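Local coordinates for Non-catalytic protein 1 (Piromyces equi, PDB 1WCU), which probably binds plant cell-wall polysaccharides as a non-catalytic family 29 carbohydrate-binding module, at residues A47-N52 with F114-V119; Y6-E11 with Y133-T138; L66-E71 with T102-E107; L75-G80 with A89-S94. One frame throughout, in Å; residues are numbered along the deposited sequence.

From the N terminus, strand 6-10 comes first and pairs with strand 129-137, so interaction 2 closes the widest loop of the four. Strand 47-52 follows and pairs with strand 116-121 in interaction 1. Inside that loop, strand 62-70 meets strand 101-109 in interaction 3. Innermost is interaction 4, the hairpin of strands 74-79 and 90-98. The four loops are nested one within another, and none cross. Interactions 2 and 3 belong to one antiparallel sheet and interactions 1 and 4 to the other. The sheets pack together where Leu50 meets Val9 and Ile134, and where Phe106 meets Val76, Val92 and Gly93.

Interaction 1. Residues A47-N52 with F114-V119; sequences AISLKN and FDRIIV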
loop_
_atom_site.group_PDB
_atom_site.type_symbol
_atom_site.label_atom_id
_atom_site.label_comp_id
_atom_site.label_asym_id
_atom_site.label_seq_id
_atom_site.Cartn_x
_atom_site.Cartn_y
_atom_site.Cartn_z
ATOM N N ALA A 47 -3.255 6.761 -8.388
ATOM C CA ALA A 47 -2.622 5.803 -7.484
ATOM C C ALA A 47 -1.329 6.313 -6.895
ATOM O O ALA A 47 -0.596 7.065 -7.539
ATOM C CB ALA A 47 -2.299 4.539 -8.216
ATOM N N ILE A 48 -1.017 5.828 -5.695
ATOM C CA ILE A 48 0.382 5.728 -5.279
ATOM C C ILE A 48 0.858 4.305 -5.571
ATOM O O ILE A 48 0.054 3.367 -5.624
ATOM C CB ILE A 48 0.618 6.093 -3.806
ATOM C CG1 ILE A 48 -0.234 5.228 -2.874
ATOM C CG2 ILE A 48 0.441 7.570 -3.597
ATOM C CD1 ILE A 48 0.187 5.333 -1.433
ATOM N N SER A 49 2.150 4.140 -5.803
ATOM C CA SER A 49 2.734 2.808 -5.979
ATOM C C SER A 49 4.086 2.811 -5.265
ATOM O O SER A 49 5.050 3.451 -5.716
ATOM C CB SER A 49 2.854 2.444 -7.451
ATOM O OG SER A 49 3.363 1.126 -7.542
ATOM N N LEU A 50 4.135 2.147 -4.115
ATOM C CA LEU A 50 5.259 2.292 -3.212
ATOM C C LEU A 50 6.283 1.208 -3.520
ATOM O O LEU A 50 6.079 0.015 -3.232
ATOM C CB LEU A 50 4.790 2.262 -1.752
ATOM C CG LEU A 50 3.748 3.346 -1.439
ATOM C CD1 LEU A 50 3.246 3.168 -0.006
ATOM C CD2 LEU A 50 4.309 4.766 -1.647
ATOM N N LYS A 51 7.363 1.659 -4.144
ATOM C CA LYS A 51 8.464 0.829 -4.646
ATOM C C LYS A 51 9.515 0.617 -3.568
ATOM O O LYS A 51 9.948 1.562 -2.916
ATOM C CB LYS A 51 9.086 1.520 -5.880
ATOM C CG LYS A 51 10.453 0.996 -6.330
ATOM C CD LYS A 51 10.386 -0.363 -7.044
ATOM C CE LYS A 51 11.801 -0.750 -7.512
ATOM N NZ LYS A 51 11.887 -1.915 -8.441
ATOM N N ASN A 52 9.892 -0.648 -3.384
ATOM C CA ASN A 52 10.997 -1.033 -2.502
ATOM C C ASN A 52 12.315 -0.897 -3.253
ATOM O O ASN A 52 12.555 -1.622 -4.213
ATOM C CB ASN A 52 10.781 -2.482 -2.037
ATOM C CG ASN A 52 11.628 -2.857 -0.859
ATOM O OD1 ASN A 52 12.683 -2.273 -0.614
ATOM N ND2 ASN A 52 11.151 -3.809 -0.090
ATOM N N PHE A 114 6.842 -9.472 -5.810
ATOM C CA PHE A 114 6.478 -8.122 -6.273
ATOM C C PHE A 114 7.313 -7.023 -5.629
ATOM O O PHE A 114 7.857 -7.231 -4.537
ATOM C CB PHE A 114 4.977 -7.868 -5.991
ATOM C CG PHE A 114 4.659 -7.726 -4.527
ATOM C CD1 PHE A 114 4.535 -8.848 -3.709
ATOM C CD2 PHE A 114 4.565 -6.469 -3.940
ATOM C CE1 PHE A 114 4.280 -8.728 -2.358
ATOM C CE2 PHE A 114 4.314 -6.329 -2.582
ATOM C CZ PHE A 114 4.184 -7.472 -1.783
ATOM N N ASP A 115 7.405 -5.870 -6.297
ATOM C CA ASP A 115 8.264 -4.778 -5.833
ATOM C C ASP A 115 7.512 -3.482 -5.501
ATOM O O ASP A 115 8.146 -2.514 -5.092
ATOM C CB ASP A 115 9.374 -4.464 -6.839
ATOM C CG ASP A 115 8.877 -3.772 -8.074
ATOM O OD1 ASP A 115 7.669 -3.518 -8.140
ATOM O OD2 ASP A 115 9.705 -3.480 -8.976
ATOM N N ARG A 116 6.188 -3.473 -5.661
ATOM C CA ARG A 116 5.384 -2.246 -5.512
ATOM C C ARG A 116 4.007 -2.546 -4.932
ATOM O O ARG A 116 3.319 -3.475 -5.395
ATOM C CB ARG A 116 5.205 -1.549 -6.862
ATOM C CG ARG A 116 6.204 -0.466 -7.171
ATOM C CD ARG A 116 6.229 -0.119 -8.648
ATOM N NE ARG A 116 6.997 -1.110 -9.376
ATOM C CZ ARG A 116 7.379 -1.014 -10.638
ATOM N NH1 ARG A 116 6.928 -0.057 -11.421
ATOM N NH2 ARG A 116 8.165 -1.947 -11.125
ATOM N N ILE A 117 3.622 -1.730 -3.947
ATOM C CA ILE A 117 2.305 -1.744 -3.333
ATOM C C ILE A 117 1.504 -0.543 -3.856
ATOM O O ILE A 117 1.874 0.616 -3.622
ATOM C CB ILE A 117 2.405 -1.658 -1.788
ATOM C CG1 ILE A 117 3.161 -2.866 -1.240
ATOM C CG2 ILE A 117 1.000 -1.567 -1.172
ATOM C CD1 ILE A 117 3.538 -2.778 0.238
ATOM N N ILE A 118 0.387 -0.824 -4.509
ATOM C CA ILE A 118 -0.485 0.193 -5.103
ATOM C C ILE A 118 -1.706 0.451 -4.235
ATOM O O ILE A 118 -2.327 -0.487 -3.749
ATOM C CB ILE A 118 -0.995 -0.298 -6.481
ATOM C CG1 ILE A 118 0.140 -0.330 -7.514
ATOM C CG2 ILE A 118 -2.138 0.572 -6.996
ATOM C CD1 ILE A 118 -0.182 -1.220 -8.713
ATOM N N VAL A 119 -2.034 1.721 -4.029
ATOM C CA VAL A 119 -3.319 2.125 -3.425
ATOM C C VAL A 119 -3.945 3.061 -4.444
ATOM O O VAL A 119 -3.279 3.982 -4.907
ATOM C CB VAL A 119 -3.165 2.824 -2.063
ATOM C CG1 VAL A 119 -4.524 3.156 -1.449
ATOM C CG2 VAL A 119 -2.389 1.925 -1.103
#
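Strands 47-52 and 116-119 run antiparallel at 165°, with Ile48-Val119 and Leu50-Ile117 as hydrogen-bonded pairs and Ser49-Ile118 and Lys51-Arg116 as non-hydrogen-bonded pairs. Leu50 N lies 2.8 Å from Ile117 O. The pairing runs on to Asn52 N, which donates to Asp115 O at 3.1 Å.

One face of the sheet is apolar. Ile48 and Val119 lie side by side and point the same way, with Ile48 CG1 3.9 Å from Val119 CB. Both rest on Met131, and Leu50 on Ile134, in strand 129-137 of the other sheet.

The face with Ser49, Lys51, Arg116 and Ile118 carries the charged groups. A bend in the Lys51 chain (chi2 75°) brings CD alongside Asp115. Lys51 NZ then meets Asp115 OD2 from above the carboxylate plane at 2.7 Å. Arg116 grips the same carboxylate side-on. Its NE bonds Asp115 OD1 at 2.8 Å and nearly straight, at 174°. Its NH2 reaches the syn lone pair of Asp115 OD2 at 3.1 Å, so OD2 takes two donors. The carboxylate probably offsets the repulsion between Lys51 NZ and Arg116 NH2, 4.6 Å apart. Arg116 NH2 also bridges to Glu86. Ser49 OG packs 3.3 Å from Arg116 CG and hydrogen-bonds Gln79 OE1.

Asp115 and Arg116 both face Gln79, a classic beta bulge in one sheet of this beta-sandwich.

Interaction 2. Residues Y6-E11 with Y133-T138; sequences YSVVYE and YIIYST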
loop_
_atom_site.group_PDB
_atom_site.type_symbol
_atom_site.label_atom_id
_atom_site.label_comp_id
_atom_site.label_asym_id
_atom_site.label_seq_id
_atom_site.Cartn_x
_atom_site.Cartn_y
_atom_site.Cartn_z
ATOM N N TYR A 6 9.621 -8.174 8.247
ATOM C CA TYR A 6 8.779 -7.005 7.976
ATOM C C TYR A 6 9.537 -5.898 7.271
ATOM O O TYR A 6 10.693 -5.606 7.607
ATOM C CB TYR A 6 8.209 -6.422 9.275
ATOM C CG TYR A 6 7.466 -7.423 10.090
ATOM C CD1 TYR A 6 6.133 -7.693 9.842
ATOM C CD2 TYR A 6 8.106 -8.128 11.103
ATOM C CE1 TYR A 6 5.447 -8.626 10.581
ATOM C CE2 TYR A 6 7.428 -9.058 11.848
ATOM C CZ TYR A 6 6.100 -9.310 11.579
ATOM O OH TYR A 6 5.387 -10.228 12.317
ATOM N N SER A 7 8.871 -5.283 6.300
ATOM C CA SER A 7 9.326 -4.046 5.655
ATOM C C SER A 7 8.356 -2.950 6.088
ATOM O O SER A 7 7.198 -2.967 5.669
ATOM C CB SER A 7 9.269 -4.137 4.125
ATOM O OG SER A 7 10.144 -5.122 3.586
ATOM N N VAL A 8 8.828 -1.997 6.886
ATOM C CA VAL A 8 7.986 -0.894 7.365
ATOM C C VAL A 8 8.168 0.274 6.397
ATOM O O VAL A 8 9.207 0.933 6.387
ATOM C CB VAL A 8 8.343 -0.499 8.813
ATOM C CG1 VAL A 8 7.468 0.651 9.298
ATOM C CG2 VAL A 8 8.215 -1.697 9.750
ATOM N N VAL A 9 7.154 0.531 5.577
ATOM C CA VAL A 9 7.264 1.506 4.484
ATOM C C VAL A 9 7.020 2.932 4.994
ATOM O O VAL A 9 7.712 3.883 4.625
ATOM C CB VAL A 9 6.234 1.178 3.379
ATOM C CG1 VAL A 9 6.266 2.200 2.260
ATOM C CG2 VAL A 9 6.440 -0.238 2.836
ATOM N N TYR A 10 6.022 3.047 5.860
ATOM C CA TYR A 10 5.592 4.324 6.409
ATOM C C TYR A 10 4.859 4.112 7.722
ATOM O O TYR A 10 3.962 3.267 7.783
ATOM C CB TYR A 10 4.681 5.062 5.414
ATOM C CG TYR A 10 4.106 6.344 5.973
ATOM C CD1 TYR A 10 2.852 6.370 6.563
ATOM C CD2 TYR A 10 4.834 7.538 5.956
ATOM C CE1 TYR A 10 2.337 7.534 7.126
ATOM C CE2 TYR A 10 4.328 8.691 6.513
ATOM C CZ TYR A 10 3.075 8.698 7.095
ATOM O OH TYR A 10 2.561 9.836 7.672
ATOM N N GLU A 11 5.218 4.857 8.764
ATOM C CA GLU A 11 4.500 4.808 10.035
ATOM C C GLU A 11 3.592 6.025 10.164
ATOM O O GLU A 11 2.395 5.930 9.892
ATOM C CB GLU A 11 5.484 4.673 11.208
ATOM C CG GLU A 11 6.088 3.268 11.303
ATOM C CD GLU A 11 6.904 3.062 12.589
ATOM O OE1 GLU A 11 7.753 3.926 12.853
ATOM O OE2 GLU A 11 6.708 2.039 13.303
ATOM N N TYR A 133 1.010 3.426 8.912
ATOM C CA TYR A 133 1.480 2.076 9.253
ATOM C C TYR A 133 1.355 1.101 8.074
ATOM O O TYR A 133 0.759 0.036 8.194
ATOM C CB TYR A 133 0.783 1.531 10.518
ATOM C CG TYR A 133 0.680 2.514 11.665
ATOM C CD1 TYR A 133 1.800 2.998 12.315
ATOM C CD2 TYR A 133 -0.557 2.970 12.063
ATOM C CE1 TYR A 133 1.662 3.943 13.384
ATOM C CE2 TYR A 133 -0.708 3.873 13.086
ATOM C CZ TYR A 133 0.385 4.358 13.739
ATOM O OH TYR A 133 0.158 5.271 14.758
ATOM N N ILE A 134 1.950 1.481 6.957
ATOM C CA ILE A 134 2.021 0.629 5.784
ATOM C C ILE A 134 3.182 -0.336 5.995
ATOM O O ILE A 134 4.343 0.076 6.039
ATOM C CB ILE A 134 2.229 1.440 4.488
ATOM C CG1 ILE A 134 1.096 2.464 4.316
ATOM C CG2 ILE A 134 2.286 0.474 3.300
ATOM C CD1 ILE A 134 1.328 3.427 3.155
ATOM N N ILE A 135 2.863 -1.617 6.147
ATOM C CA ILE A 135 3.841 -2.631 6.547
ATOM C C ILE A 135 3.625 -3.892 5.727
ATOM O O ILE A 135 2.515 -4.400 5.649
ATOM C CB ILE A 135 3.714 -3.007 8.058
ATOM C CG1 ILE A 135 3.905 -1.774 8.950
ATOM C CG2 ILE A 135 4.707 -4.117 8.431
ATOM C CD1 ILE A 135 3.459 -1.972 10.380
ATOM N N TYR A 136 4.685 -4.411 5.129
ATOM C CA TYR A 136 4.668 -5.710 4.461
ATOM C C TYR A 136 5.331 -6.776 5.334
ATOM O O TYR A 136 6.374 -6.536 5.918
ATOM C CB TYR A 136 5.427 -5.627 3.126
ATOM C CG TYR A 136 5.668 -7.003 2.533
ATOM C CD1 TYR A 136 4.639 -7.697 1.889
ATOM C CD2 TYR A 136 6.891 -7.642 2.664
ATOM C CE1 TYR A 136 4.822 -8.967 1.391
ATOM C CE2 TYR A 136 7.092 -8.935 2.146
ATOM C CZ TYR A 136 6.062 -9.589 1.523
ATOM O OH TYR A 136 6.249 -10.867 1.026
ATOM N N SER A 137 4.727 -7.954 5.388
ATOM C CA SER A 137 5.283 -9.109 6.079
ATOM C C SER A 137 5.424 -10.262 5.099
ATOM O O SER A 137 4.527 -10.524 4.301
ATOM C CB SER A 137 4.344 -9.538 7.199
ATOM O OG SER A 137 4.815 -10.727 7.819
ATOM N N THR A 138 6.540 -10.988 5.184
ATOM C CA THR A 138 6.684 -12.216 4.411
ATOM C C THR A 138 5.778 -13.327 4.935
ATOM O O THR A 138 5.549 -14.318 4.240
ATOM C CB THR A 138 8.129 -12.752 4.433
ATOM O OG1 THR A 138 8.539 -12.960 5.780
ATOM C CG2 THR A 138 9.080 -11.757 3.751
#
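Val9 and Tyr10 both face Ile134, a classic beta bulge where strands 6-10 and 133-137 pair antiparallel in one sheet of the beta-sandwich. Val9 N donates to Ile134 O at 2.9 Å. Tyr10 N reaches the same oxygen weakly, at 3.4 Å. Ile134 N gives its own bond to Tyr10 O. Val9 CB packs 4.0 Å from Ile134 CG2.

Before the bulge the pairing is regular. Ser7 N bonds Tyr136 O at 2.8 Å, and Tyr136 N bonds Ser7 O. Tyr6, Val8, Ile135 and Ser137 share one face. Tyr6 CG sits beside its backbone N (chi1 -55°). The ring meets Ser137 and Ile135 obliquely. Its CE1 is 3.5 Å from Ser137 OG, and its CD1 is 4.1 Å from Ile135 CG2.

The second shell holds these groups. Ser137 OG bonds Gly139 N. Tyr136 OH bonds Gly61 O, and its ring meets Phe114. Leu50 of the other sheet also touches Val9.

At the far end, Glu11 O does two jobs. It takes the N-H of Tyr133 at 3.0 Å, in the carbonyl plane and on a lone pair. It also lies over one face of the Tyr133 ring, offset toward the rim, 3.8 Å from Tyr133 CD1.

Interaction 3. Residues L66-E71 with T102-E107; sequences LQVKTE and TEYKFE
Leu66 pairs with Tyr104, and Val68 with Thr102, through two backbone hydrogen bonds each. Tyr104 N to Leu66 O is 2.9 Å, as is Thr102 N to Val68 O. The strands cross at 135°, and across this contact the pairing covers only Leu66 to Val68.

The apolar contacts lie on the Leu66, Val68 and Tyr104 face. Leu66 CG sits between its backbone N and carbonyl carbon (chi1 78°). From there CD2 meets the edge of the Phe106 ring, 3.7 Å from CE2. Val68 crosses Tyr104 at about a right angle, its CB 3.9 Å from Tyr104 CE1. Phe95 of strand 90-98 also touches Val68 and Tyr104.

The polar contacts start from Tyr104 OH, which bonds Arg96 N. A water lies at the edge of the tyrosine ring, in its plane, 2.7 Å from Tyr104 OH. It donates to Val68 O at 3.2 Å. An alanine in place of Tyr104 would probably leave the water and Arg96 N without this hydroxyl and open a gap beside Val68.

On the other face, Gln67 and Glu103 lie side by side with amide and carboxylate planes 75° apart. Gln67 OE1 and Glu103 OE2 both lie within hydrogen-bonding range of Tyr65 OH, which has one proton.

The Leu66, Val68 and Tyr104 face is therefore mostly apolar, its hydroxyl tied to Arg96 N and water, while Gln67 and Glu103 are polar.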
loop_
_atom_site.group_PDB
_atom_site.type_symbol
_atom_site.label_atom_id
_atom_site.label_comp_id
_atom_site.label_asym_id
_atom_site.label_seq_id
_atom_site.Cartn_x
_atom_site.Cartn_y
_atom_site.Cartn_z
ATOM N N LEU A 66 -2.114 -2.098 6.348
ATOM C CA LEU A 66 -2.099 -0.638 6.526
ATOM C C LEU A 66 -3.371 -0.180 7.209
ATOM O O LEU A 66 -4.355 -0.942 7.297
ATOM C CB LEU A 66 -1.906 0.097 5.192
ATOM C CG LEU A 66 -3.117 0.236 4.267
ATOM C CD1 LEU A 66 -2.808 1.230 3.143
ATOM C CD2 LEU A 66 -3.519 -1.087 3.695
ATOM N N GLN A 67 -3.335 1.059 7.678
ATOM C CA GLN A 67 -4.527 1.746 8.176
ATOM C C GLN A 67 -4.924 2.857 7.202
ATOM O O GLN A 67 -4.065 3.577 6.680
ATOM C CB GLN A 67 -4.284 2.320 9.573
ATOM C CG GLN A 67 -3.927 1.257 10.599
ATOM C CD GLN A 67 -3.748 1.779 12.009
ATOM O OE1 GLN A 67 -3.266 1.042 12.888
ATOM N NE2 GLN A 67 -4.090 3.036 12.233
ATOM N N VAL A 68 -6.231 2.982 6.976
ATOM C CA VAL A 68 -6.772 3.989 6.058
ATOM C C VAL A 68 -7.907 4.753 6.734
ATOM O O VAL A 68 -8.722 4.153 7.449
ATOM C CB VAL A 68 -7.330 3.348 4.778
ATOM C CG1 VAL A 68 -7.755 4.428 3.782
ATOM C CG2 VAL A 68 -6.293 2.431 4.155
ATOM N N LYS A 69 -7.958 6.070 6.493
ATOM C CA LYS A 69 -9.067 6.948 6.875
ATOM C C LYS A 69 -9.411 7.732 5.631
ATOM O O LYS A 69 -8.539 8.365 5.043
ATOM C CB LYS A 69 -8.640 7.897 8.004
ATOM C CG LYS A 69 -9.692 8.941 8.348
ATOM C CD LYS A 69 -9.240 9.841 9.487
ATOM C CE LYS A 69 -8.193 10.807 9.090
ATOM N NZ LYS A 69 -7.872 11.735 10.233
ATOM N N THR A 70 -10.670 7.703 5.211
ATOM C CA THR A 70 -11.072 8.381 3.977
ATOM C C THR A 70 -12.580 8.412 3.800
ATOM O O THR A 70 -13.290 7.553 4.327
ATOM C CB THR A 70 -10.434 7.677 2.729
ATOM O OG1 THR A 70 -10.685 8.458 1.549
ATOM C CG2 THR A 70 -10.977 6.283 2.529
ATOM N N GLU A 71 -13.046 9.380 3.008
ATOM C CA GLU A 71 -14.440 9.446 2.574
ATOM C C GLU A 71 -14.697 8.788 1.212
ATOM O O GLU A 71 -15.840 8.699 0.765
ATOM C CB GLU A 71 -14.914 10.900 2.552
ATOM C CG GLU A 71 -15.018 11.553 3.915
ATOM C CD GLU A 71 -15.615 12.940 3.807
ATOM O OE1 GLU A 71 -16.852 13.043 3.671
ATOM O OE2 GLU A 71 -14.839 13.918 3.816
ATOM N N THR A 102 -8.858 2.736 9.933
ATOM C CA THR A 102 -9.327 1.347 9.927
ATOM C C THR A 102 -8.168 0.449 9.478
ATOM O O THR A 102 -7.474 0.764 8.512
ATOM C CB THR A 102 -10.474 1.206 8.913
ATOM O OG1 THR A 102 -11.519 2.130 9.255
ATOM C CG2 THR A 102 -11.032 -0.198 8.824
ATOM N N GLU A 103 -7.953 -0.663 10.181
ATOM C CA GLU A 103 -6.926 -1.621 9.827
ATOM C C GLU A 103 -7.393 -2.540 8.715
ATOM O O GLU A 103 -8.550 -3.003 8.724
ATOM C CB GLU A 103 -6.580 -2.517 11.027
ATOM C CG GLU A 103 -6.140 -1.788 12.284
ATOM C CD GLU A 103 -5.735 -2.757 13.385
ATOM O OE1 GLU A 103 -6.615 -3.168 14.174
ATOM O OE2 GLU A 103 -4.549 -3.086 13.476
ATOM N N TYR A 104 -6.488 -2.832 7.783
ATOM C CA TYR A 104 -6.699 -3.816 6.745
ATOM C C TYR A 104 -5.484 -4.736 6.654
ATOM O O TYR A 104 -4.339 -4.271 6.782
ATOM C CB TYR A 104 -6.861 -3.125 5.393
ATOM C CG TYR A 104 -8.065 -2.206 5.257
ATOM C CD1 TYR A 104 -8.012 -0.874 5.661
ATOM C CD2 TYR A 104 -9.256 -2.663 4.703
ATOM C CE1 TYR A 104 -9.115 -0.039 5.544
ATOM C CE2 TYR A 104 -10.353 -1.825 4.572
ATOM C CZ TYR A 104 -10.274 -0.517 4.997
ATOM O OH TYR A 104 -11.355 0.340 4.838
ATOM N N LYS A 105 -5.738 -6.011 6.390
ATOM C CA LYS A 105 -4.705 -6.998 6.068
ATOM C C LYS A 105 -5.103 -7.700 4.783
ATOM O O LYS A 105 -6.216 -8.216 4.690
ATOM C CB LYS A 105 -4.597 -8.060 7.157
ATOM C CG LYS A 105 -3.913 -7.598 8.405
ATOM C CD LYS A 105 -3.553 -8.753 9.332
ATOM C CE LYS A 105 -4.774 -9.524 9.817
ATOM N NZ LYS A 105 -4.455 -10.495 10.912
ATOM N N PHE A 106 -4.203 -7.727 3.804
ATOM C CA PHE A 106 -4.461 -8.331 2.490
ATOM C C PHE A 106 -3.452 -9.444 2.223
ATOM O O PHE A 106 -2.254 -9.228 2.299
ATOM C CB PHE A 106 -4.398 -7.305 1.364
ATOM C CG PHE A 106 -5.273 -6.088 1.584
ATOM C CD1 PHE A 106 -6.645 -6.209 1.619
ATOM C CD2 PHE A 106 -4.711 -4.848 1.774
ATOM C CE1 PHE A 106 -7.452 -5.092 1.818
ATOM C CE2 PHE A 106 -5.511 -3.739 1.975
ATOM C CZ PHE A 106 -6.872 -3.867 1.981
ATOM N N GLU A 107 -3.940 -10.636 1.914
ATOM C CA GLU A 107 -3.082 -11.747 1.558
ATOM C C GLU A 107 -2.589 -11.583 0.131
ATOM O O GLU A 107 -3.382 -11.345 -0.792
ATOM C CB GLU A 107 -3.859 -13.067 1.680
ATOM C CG GLU A 107 -4.399 -13.316 3.087
ATOM C CD GLU A 107 -5.146 -14.637 3.251
ATOM O OE1 GLU A 107 -5.347 -15.347 2.244
ATOM O OE2 GLU A 107 -5.559 -14.939 4.394
HETATM O O HOH W 1 -10.872 2.950 5.421
#

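Interaction 4. Residues L75-G80 with A89-S94; sequences LVKVQG and AFNVGS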
loop_
_atom_site.group_PDB
_atom_site.type_symbol
_atom_site.label_atom_id
_atom_site.label_comp_id
_atom_site.label_asym_id
_atom_site.label_seq_id
_atom_site.Cartn_x
_atom_site.Cartn_y
_atom_site.Cartn_z
ATOM N N LEU A 75 -8.980 0.358 -4.249
ATOM C CA LEU A 75 -8.305 -0.922 -4.389
ATOM C C LEU A 75 -6.868 -0.862 -3.915
ATOM O O LEU A 75 -6.206 0.177 -3.993
ATOM C CB LEU A 75 -8.316 -1.349 -5.854
ATOM C CG LEU A 75 -9.709 -1.675 -6.424
ATOM C CD1 LEU A 75 -9.698 -1.958 -7.899
ATOM C CD2 LEU A 75 -10.331 -2.845 -5.714
ATOM N N VAL A 76 -6.404 -1.983 -3.375
ATOM C CA VAL A 76 -4.988 -2.229 -3.090
ATOM C C VAL A 76 -4.514 -3.348 -4.025
ATOM O O VAL A 76 -5.192 -4.364 -4.216
ATOM C CB VAL A 76 -4.771 -2.581 -1.610
ATOM C CG1 VAL A 76 -3.299 -2.796 -1.300
ATOM C CG2 VAL A 76 -5.320 -1.463 -0.729
ATOM N N LYS A 77 -3.363 -3.120 -4.650
ATOM C CA LYS A 77 -2.836 -4.028 -5.658
ATOM C C LYS A 77 -1.332 -4.183 -5.466
ATOM O O LYS A 77 -0.707 -3.427 -4.729
ATOM C CB LYS A 77 -3.083 -3.476 -7.064
ATOM C CG LYS A 77 -4.517 -3.059 -7.377
ATOM C CD LYS A 77 -4.601 -2.466 -8.757
ATOM C CE LYS A 77 -5.993 -2.033 -9.182
ATOM N NZ LYS A 77 -6.014 -1.978 -10.653
ATOM N N VAL A 78 -0.756 -5.139 -6.181
ATOM C CA VAL A 78 0.694 -5.233 -6.349
ATOM C C VAL A 78 1.053 -5.148 -7.836
ATOM O O VAL A 78 0.239 -5.487 -8.696
ATOM C CB VAL A 78 1.301 -6.532 -5.710
ATOM C CG1 VAL A 78 1.037 -6.549 -4.213
ATOM C CG2 VAL A 78 0.778 -7.777 -6.367
ATOM N N GLN A 79 2.247 -4.638 -8.126
ATOM C CA GLN A 79 2.794 -4.680 -9.472
ATOM C C GLN A 79 4.306 -4.938 -9.387
ATOM O O GLN A 79 4.840 -5.240 -8.316
ATOM C CB GLN A 79 2.454 -3.408 -10.281
ATOM C CG GLN A 79 3.185 -2.173 -9.784
ATOM C CD GLN A 79 2.984 -0.911 -10.595
ATOM O OE1 GLN A 79 2.906 0.176 -10.026
ATOM N NE2 GLN A 79 2.978 -1.028 -11.929
ATOM N N GLY A 80 5.003 -4.878 -10.512
ATOM C CA GLY A 80 6.404 -5.290 -10.557
ATOM C C GLY A 80 6.543 -6.756 -10.185
ATOM O O GLY A 80 7.490 -7.148 -9.492
ATOM N N ALA A 89 -0.920 -4.963 -12.993
ATOM C CA ALA A 89 -1.252 -4.909 -11.571
ATOM C C ALA A 89 -2.259 -5.997 -11.196
ATOM O O ALA A 89 -3.089 -6.437 -12.027
ATOM C CB ALA A 89 -1.789 -3.549 -11.196
ATOM N N PHE A 90 -2.161 -6.458 -9.955
ATOM C CA PHE A 90 -2.979 -7.553 -9.448
ATOM C C PHE A 90 -3.667 -7.141 -8.166
ATOM O O PHE A 90 -2.998 -6.750 -7.208
ATOM C CB PHE A 90 -2.102 -8.795 -9.223
ATOM C CG PHE A 90 -1.374 -9.222 -10.457
ATOM C CD1 PHE A 90 -0.172 -8.640 -10.813
ATOM C CD2 PHE A 90 -1.931 -10.163 -11.309
ATOM C CE1 PHE A 90 0.473 -8.999 -11.985
ATOM C CE2 PHE A 90 -1.275 -10.517 -12.482
ATOM C CZ PHE A 90 -0.081 -9.935 -12.797
ATOM N N ASN A 91 -4.993 -7.244 -8.139
ATOM C CA ASN A 91 -5.759 -6.794 -6.999
ATOM C C ASN A 91 -5.549 -7.744 -5.830
ATOM O O ASN A 91 -5.640 -8.963 -6.004
ATOM C CB ASN A 91 -7.271 -6.714 -7.304
ATOM C CG ASN A 91 -7.731 -5.290 -7.730
ATOM O OD1 ASN A 91 -8.301 -5.071 -8.824
ATOM N ND2 ASN A 91 -7.548 -4.333 -6.825
ATOM N N VAL A 92 -5.304 -7.188 -4.646
ATOM C CA VAL A 92 -5.200 -7.970 -3.414
ATOM C C VAL A 92 -6.265 -7.621 -2.381
ATOM O O VAL A 92 -6.466 -8.367 -1.422
ATOM C CB VAL A 92 -3.790 -7.901 -2.763
ATOM C CG1 VAL A 92 -2.743 -8.451 -3.718
ATOM C CG2 VAL A 92 -3.437 -6.503 -2.286
ATOM N N GLY A 93 -6.970 -6.508 -2.565
ATOM C CA GLY A 93 -8.026 -6.151 -1.620
ATOM C C GLY A 93 -8.650 -4.819 -1.924
ATOM O O GLY A 93 -8.298 -4.199 -2.925
ATOM N N SER A 94 -9.611 -4.416 -1.091
ATOM C CA SER A 94 -10.287 -3.131 -1.242
ATOM C C SER A 94 -10.314 -2.414 0.086
ATOM O O SER A 94 -10.245 -3.062 1.133
ATOM C CB SER A 94 -11.707 -3.321 -1.742
ATOM O OG SER A 94 -12.466 -4.054 -0.819
HETATM O O HOH W 2 -5.780 -5.150 -11.725
#
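Phe90 turns the edge of its ring to Val78 O, with Phe90 CD1 3.8 Å from that oxygen. Tyr84 meets this ring edge-to-face, and the ring of Tyr112 also packs on it. The other flat group is the Asn91 amide, modelled here in one of two conformers, so its place between Leu75 and Lys77 is doubtful.

The contact is a beta hairpin of strands 74-79 and 90-98, at the edge of a five-stranded antiparallel sheet. Val78 and Phe90 exchange backbone hydrogen bonds, with Phe90 N 2.9 Å from Val78 O. Val76 CG1 meets Val92 CG2 at 3.8 Å, the two side chains crossing obliquely. Phe106 covers both Val76 and Val92.

The Lys77 chain is extended beyond CG (chi2 177°), and its CD lies 3.9 Å from Ala89 CB. A water that donates to Ala89 O at 3.0 Å is bonded only weakly by Lys77 NZ. An alanine in place of Lys77 would probably uncover Ala89 CB and leave the water without its weak lysine donor.

Val92 and Gly93 both face Val76, a classic beta bulge. Val76 O therefore takes two N-H groups, Val92 N at 2.9 Å and Gly93 N at 3.2 Å.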